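Local coordinates for NDP-N-acetyl-D-galactosaminuronic acid dehydrogenase (Methanosarcina mazei Go1, PDB 3G79), which probably oxidises UDP-N-acetyl-mannosamine to the corresponding uronic acid, using two molecules of NAD+ as electron acceptor, at residues G16-I21 with T207-E212; D196-G201 with Q222-S227. One frame throughout, in Å; residues are numbered along the deposited sequence.

Interaction 1 (G16-I21 with T207-E212); sequences GPIKKI and TKRAVE
R209 reaches out from its helix and grips the backbone carbonyl of G16 end-on, both terminal nitrogens converging on the one oxygen. NH2 donates to G16 O at 2.7 Å, nearly along the C=O axis, and NH1 donates to the same atom at 2.9 Å, from above the carbonyl plane. The oxygen itself lies in the guanidinium plane. I18 meets this group from a different side: its CG1 sits over one guanidinium face, nearer the rim than the middle, 3.6 Å from R209 NE. Chi1 of -72° sets CG1 there, anti to the carbonyl carbon; from it chi2, near 180°, carries CD1 on to the helix, 3.6 Å from R209 O. Buried beneath this branch, R209 NE has no polar partner in the model.

In this Rossmann-type NAD-binding domain, the contact joins the lead-in to the first strand, 20-24, to helix 204-214, the crossover helix near the far end of the sheet.

E212, three residues beyond R209, steadies the arginine through a salt bridge within the helix, NH1 to OE1, whose hydrogen bond is weak. That carboxylate oxygen also takes a bond from a water, 2.7 Å away, which in turn accepts from I18 N at 2.9 Å, so one acid serves both segments. G16 suits its place because it ends helix 7-15 with a positive phi (81°), where a CB would press against the preceding carbonyl oxygen; P17, whose ring holds phi near -60°, leads on from it, and strand 20-24 begins after K19. Farther out, F43 and L213 pack against I18, while L142 touches R209.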
loop_
_atom_site.group_PDB
_atom_site.type_symbol
_atom_site.label_atom_id
_atom_site.label_comp_id
_atom_site.label_asym_id
_atom_site.label_seq_id
_atom_site.Cartn_x
_atom_site.Cartn_y
_atom_site.Cartn_z
ATOM N N GLY A 16 -5.422 30.869 -31.530
ATOM C CA GLY A 16 -6.726 30.227 -31.557
ATOM C C GLY A 16 -6.663 28.752 -31.181
ATOM O O GLY A 16 -5.613 28.252 -30.801
ATOM N N PRO A 17 -7.796 28.047 -31.290
ATOM C CA PRO A 17 -7.816 26.621 -30.982
ATOM C C PRO A 17 -6.866 25.776 -31.858
ATOM O O PRO A 17 -6.647 26.110 -33.027
ATOM C CB PRO A 17 -9.277 26.226 -31.240
ATOM C CG PRO A 17 -9.875 27.379 -32.003
ATOM C CD PRO A 17 -9.141 28.578 -31.560
ATOM N N ILE A 18 -6.334 24.687 -31.277
ATOM C CA ILE A 18 -5.413 23.776 -31.934
ATOM C C ILE A 18 -6.112 23.177 -33.124
ATOM O O ILE A 18 -7.221 22.663 -33.000
ATOM C CB ILE A 18 -5.032 22.649 -31.002
ATOM C CG1 ILE A 18 -4.104 23.149 -29.906
ATOM C CG2 ILE A 18 -4.323 21.556 -31.733
ATOM C CD1 ILE A 18 -3.993 22.184 -28.755
ATOM N N LYS A 19 -5.471 23.247 -34.283
ATOM C CA LYS A 19 -6.058 22.717 -35.499
ATOM C C LYS A 19 -5.094 21.842 -36.267
ATOM O O LYS A 19 -5.524 20.934 -36.984
ATOM C CB LYS A 19 -6.513 23.863 -36.423
ATOM C CG LYS A 19 -7.820 24.511 -36.030
ATOM C CD LYS A 19 -9.014 23.640 -36.314
ATOM C CE LYS A 19 -10.218 24.155 -35.565
ATOM N NZ LYS A 19 -11.339 23.161 -35.460
ATOM N N LYS A 20 -3.803 22.153 -36.182
ATOM C CA LYS A 20 -2.823 21.352 -36.901
ATOM C C LYS A 20 -1.846 20.812 -35.893
ATOM O O LYS A 20 -1.228 21.571 -35.148
ATOM C CB LYS A 20 -2.068 22.136 -38.010
ATOM C CG LYS A 20 -2.963 22.679 -39.148
ATOM C CD LYS A 20 -2.328 22.510 -40.550
ATOM C CE LYS A 20 -2.885 23.564 -41.524
ATOM N NZ LYS A 20 -2.453 24.941 -41.092
ATOM N N ILE A 21 -1.673 19.501 -35.930
ATOM C CA ILE A 21 -0.931 18.761 -34.933
ATOM C C ILE A 21 0.155 17.965 -35.640
ATOM O O ILE A 21 -0.016 17.565 -36.758
ATOM C CB ILE A 21 -1.903 17.809 -34.168
ATOM C CG1 ILE A 21 -2.905 18.656 -33.377
ATOM C CG2 ILE A 21 -1.154 16.836 -33.252
ATOM C CD1 ILE A 21 -4.006 17.838 -32.711
ATOM N N THR A 207 -0.149 23.757 -19.547
ATOM C CA THR A 207 -1.113 22.773 -19.056
ATOM C C THR A 207 -2.473 22.901 -19.724
ATOM O O THR A 207 -3.015 21.909 -20.186
ATOM C CB THR A 207 -1.291 22.859 -17.510
ATOM O OG1 THR A 207 -0.080 22.474 -16.848
ATOM C CG2 THR A 207 -2.326 21.932 -17.043
ATOM N N LYS A 208 -3.035 24.108 -19.762
ATOM C CA LYS A 208 -4.363 24.311 -20.316
ATOM C C LYS A 208 -4.371 24.132 -21.819
ATOM O O LYS A 208 -5.372 23.638 -22.377
ATOM C CB LYS A 208 -4.937 25.674 -19.938
ATOM C CG LYS A 208 -6.205 25.565 -19.083
ATOM C CD LYS A 208 -6.213 26.569 -17.915
ATOM C CE LYS A 208 -6.936 25.996 -16.706
ATOM N NZ LYS A 208 -6.215 26.331 -15.434
ATOM N N ARG A 209 -3.272 24.518 -22.471
ATOM C CA ARG A 209 -3.150 24.313 -23.912
ATOM C C ARG A 209 -3.070 22.824 -24.186
ATOM O O ARG A 209 -3.587 22.335 -25.221
ATOM C CB ARG A 209 -1.903 25.003 -24.484
ATOM C CG ARG A 209 -1.798 25.032 -26.005
ATOM C CD ARG A 209 -3.050 25.546 -26.628
ATOM N NE ARG A 209 -2.840 25.956 -28.018
ATOM C CZ ARG A 209 -3.738 26.611 -28.758
ATOM N NH1 ARG A 209 -4.931 26.930 -28.256
ATOM N NH2 ARG A 209 -3.438 26.942 -30.004
ATOM N N ALA A 210 -2.452 22.083 -23.263
ATOM C CA ALA A 210 -2.243 20.655 -23.545
ATOM C C ALA A 210 -3.515 19.840 -23.280
ATOM O O ALA A 210 -3.871 18.954 -24.077
ATOM C CB ALA A 210 -1.047 20.109 -22.816
ATOM N N VAL A 211 -4.222 20.166 -22.200
ATOM C CA VAL A 211 -5.548 19.616 -21.970
ATOM C C VAL A 211 -6.396 19.666 -23.256
ATOM O O VAL A 211 -7.040 18.688 -23.610
ATOM C CB VAL A 211 -6.265 20.354 -20.807
ATOM C CG1 VAL A 211 -7.729 19.942 -20.719
ATOM C CG2 VAL A 211 -5.573 20.053 -19.485
ATOM N N GLU A 212 -6.351 20.782 -23.975
ATOM C CA GLU A 212 -7.083 20.953 -25.229
ATOM C C GLU A 212 -6.641 19.971 -26.320
ATOM O O GLU A 212 -7.450 19.567 -27.184
ATOM C CB GLU A 212 -6.926 22.379 -25.744
ATOM C CG GLU A 212 -7.232 23.461 -24.710
ATOM C CD GLU A 212 -6.957 24.876 -25.221
ATOM O OE1 GLU A 212 -6.691 25.068 -26.437
ATOM O OE2 GLU A 212 -6.988 25.807 -24.381
HETATM O O HOH W 1 -7.724 24.214 -28.751
#

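Interaction 2 (D196-G201 with Q222-S227)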
loop_
_atom_site.group_PDB
_atom_site.type_symbol
_atom_site.label_atom_id
_atom_site.label_comp_id
_atom_site.label_asym_id
_atom_site.label_seq_id
_atom_site.Cartn_x
_atom_site.Cartn_y
_atom_site.Cartn_z
ATOM N N ASP A 196 -7.112 7.337 -18.070
ATOM C CA ASP A 196 -6.938 8.734 -17.697
ATOM C C ASP A 196 -5.561 9.115 -18.137
ATOM O O ASP A 196 -4.683 8.273 -18.183
ATOM C CB ASP A 196 -7.059 8.924 -16.188
ATOM C CG ASP A 196 -8.482 8.731 -15.681
ATOM O OD1 ASP A 196 -8.626 8.414 -14.493
ATOM O OD2 ASP A 196 -9.455 8.886 -16.456
ATOM N N ARG A 197 -5.374 10.374 -18.509
ATOM C CA ARG A 197 -4.154 10.818 -19.172
ATOM C C ARG A 197 -3.535 11.913 -18.323
ATOM O O ARG A 197 -4.145 12.977 -18.114
ATOM C CB ARG A 197 -4.515 11.337 -20.570
ATOM C CG ARG A 197 -3.349 11.690 -21.537
ATOM C CD ARG A 197 -2.570 10.431 -21.860
ATOM N NE ARG A 197 -1.303 10.754 -22.480
ATOM C CZ ARG A 197 -1.093 10.853 -23.795
ATOM N NH1 ARG A 197 -2.073 10.617 -24.639
ATOM N NH2 ARG A 197 0.110 11.194 -24.259
ATOM N N ILE A 198 -2.344 11.651 -17.793
ATOM C CA ILE A 198 -1.629 12.676 -17.010
ATOM C C ILE A 198 -1.082 13.743 -17.996
ATOM O O ILE A 198 -0.416 13.414 -19.003
ATOM C CB ILE A 198 -0.450 12.041 -16.271
ATOM C CG1 ILE A 198 -0.869 10.776 -15.500
ATOM C CG2 ILE A 198 0.331 13.046 -15.480
ATOM C CD1 ILE A 198 -1.984 10.905 -14.509
ATOM N N VAL A 199 -1.386 15.012 -17.742
ATOM C CA VAL A 199 -0.904 16.058 -18.654
ATOM C C VAL A 199 -0.378 17.138 -17.773
ATOM O O VAL A 199 -1.140 17.713 -16.986
ATOM C CB VAL A 199 -2.022 16.597 -19.591
ATOM C CG1 VAL A 199 -1.569 17.842 -20.381
ATOM C CG2 VAL A 199 -2.454 15.520 -20.560
ATOM N N GLY A 200 0.915 17.412 -17.877
ATOM C CA GLY A 200 1.536 18.409 -17.018
ATOM C C GLY A 200 2.320 19.436 -17.787
ATOM O O GLY A 200 3.238 19.083 -18.560
ATOM N N GLY A 201 1.952 20.714 -17.601
ATOM C CA GLY A 201 2.598 21.800 -18.361
ATOM C C GLY A 201 3.625 22.418 -17.462
ATOM O O GLY A 201 3.564 22.235 -16.246
ATOM N N GLN A 222 -10.181 10.261 -18.610
ATOM C CA GLN A 222 -10.194 11.693 -18.322
ATOM C C GLN A 222 -8.773 12.209 -18.173
ATOM O O GLN A 222 -7.859 11.474 -17.766
ATOM C CB GLN A 222 -10.906 12.000 -17.006
ATOM C CG GLN A 222 -12.377 11.630 -16.877
ATOM C CD GLN A 222 -13.003 12.296 -15.637
ATOM O OE1 GLN A 222 -13.871 13.173 -15.767
ATOM N NE2 GLN A 222 -12.519 11.925 -14.445
ATOM N N VAL A 223 -8.614 13.487 -18.472
ATOM C CA VAL A 223 -7.351 14.184 -18.355
ATOM C C VAL A 223 -7.089 14.527 -16.894
ATOM O O VAL A 223 -7.991 14.944 -16.163
ATOM C CB VAL A 223 -7.350 15.433 -19.279
ATOM C CG1 VAL A 223 -6.394 16.459 -18.817
ATOM C CG2 VAL A 223 -6.995 15.034 -20.653
ATOM N N ILE A 224 -5.857 14.298 -16.443
ATOM C CA ILE A 224 -5.468 14.653 -15.065
ATOM C C ILE A 224 -4.403 15.719 -15.201
ATOM O O ILE A 224 -3.266 15.407 -15.582
ATOM C CB ILE A 224 -4.949 13.451 -14.260
ATOM C CG1 ILE A 224 -6.001 12.331 -14.226
ATOM C CG2 ILE A 224 -4.563 13.895 -12.817
ATOM C CD1 ILE A 224 -5.925 11.425 -12.966
ATOM N N PRO A 225 -4.773 16.988 -14.950
ATOM C CA PRO A 225 -3.864 18.121 -15.240
ATOM C C PRO A 225 -2.990 18.461 -14.023
ATOM O O PRO A 225 -3.484 18.454 -12.864
ATOM C CB PRO A 225 -4.833 19.276 -15.556
ATOM C CG PRO A 225 -6.092 18.961 -14.623
ATOM C CD PRO A 225 -6.047 17.432 -14.319
ATOM N N MET A 226 -1.706 18.730 -14.286
ATOM C CA MET A 226 -0.730 19.091 -13.239
ATOM C C MET A 226 0.533 19.792 -13.848
ATOM O O MET A 226 0.542 20.149 -15.022
ATOM C CB MET A 226 -0.356 17.842 -12.420
ATOM C CG MET A 226 0.269 16.647 -13.200
ATOM S SD MET A 226 0.618 15.052 -12.382
ATOM C CE MET A 226 -1.051 14.415 -12.256
ATOM N N SER A 227 1.586 19.967 -13.053
ATOM C CA SER A 227 2.828 20.532 -13.559
ATOM C C SER A 227 3.539 19.453 -14.354
ATOM O O SER A 227 3.304 18.276 -14.129
ATOM C CB SER A 227 3.721 21.003 -12.399
ATOM O OG SER A 227 4.226 19.873 -11.718
#
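D196 and Q222 open a parallel strand pairing that runs on to G201 and S227, and backbone hydrogen bonds carry most of it. I224 N donates to R197 O at 2.7 Å in an almost straight bond (173°), I224 O accepts from V199 N at 2.9 Å, and M226 N donates to V199 O at the same length. I224 thus uses both its N-H and its C=O on the partner strand, whereas P225, with no N-H to give, falls where the backbone N turns from that partner, an apt place for proline on a strand that is outermost in this chain's sheet. The terminal bonds, R197 N to Q222 O and G201 N to M226 O, are less certain because each acceptor is crowded in the model.

One side chain joins in the polar pairing: D196 OD2 accepts from Q222 N at 2.7 Å, on the anti side of the carboxylate and somewhat out of its plane.

Among the apolar contacts, I198 and I224 lie side by side, CD1 of the former 3.9 Å from CB of the latter. I198 CG2, anti to the backbone N, meets M226 SD at 3.7 Å, the two side chains crossing at a slant. G200 has no side chain on this face; a CB there would run into S227 O. On the reverse face, V199 and V223 touch more loosely through CG2 and CG1, 4.4 Å apart, while R197 turns off to E146, A179 and P180.

These strands are the two ends of a beta-alpha-beta crossover: helix 204-214 packs on the V199 and V223 face, and the I198 and M226 face meets helix 228-258 and, across the dimer, G269 and D265 of the second subunit.

In the fold
From the N terminus, the chain passes through 16-21 into the first strand and builds most of the NAD-binding domain before interaction 1 closes a very long loop at 207-212. Inside that loop lies 196-201, whose partner 222-227 comes only after it, so the two contacts cross rather than nest. Interaction 2 closes the short loop of a single crossover, and helix 204-214 is shared: it carries one half of interaction 1 and bridges the strands of interaction 2. T207 links them directly, its OG1 probably hydrogen-bonding to G201 N and M226 O, while A210 packs on V199 and V211 on V223. Together they tie the start of the domain to the 223-227 edge of its sheet within the chain.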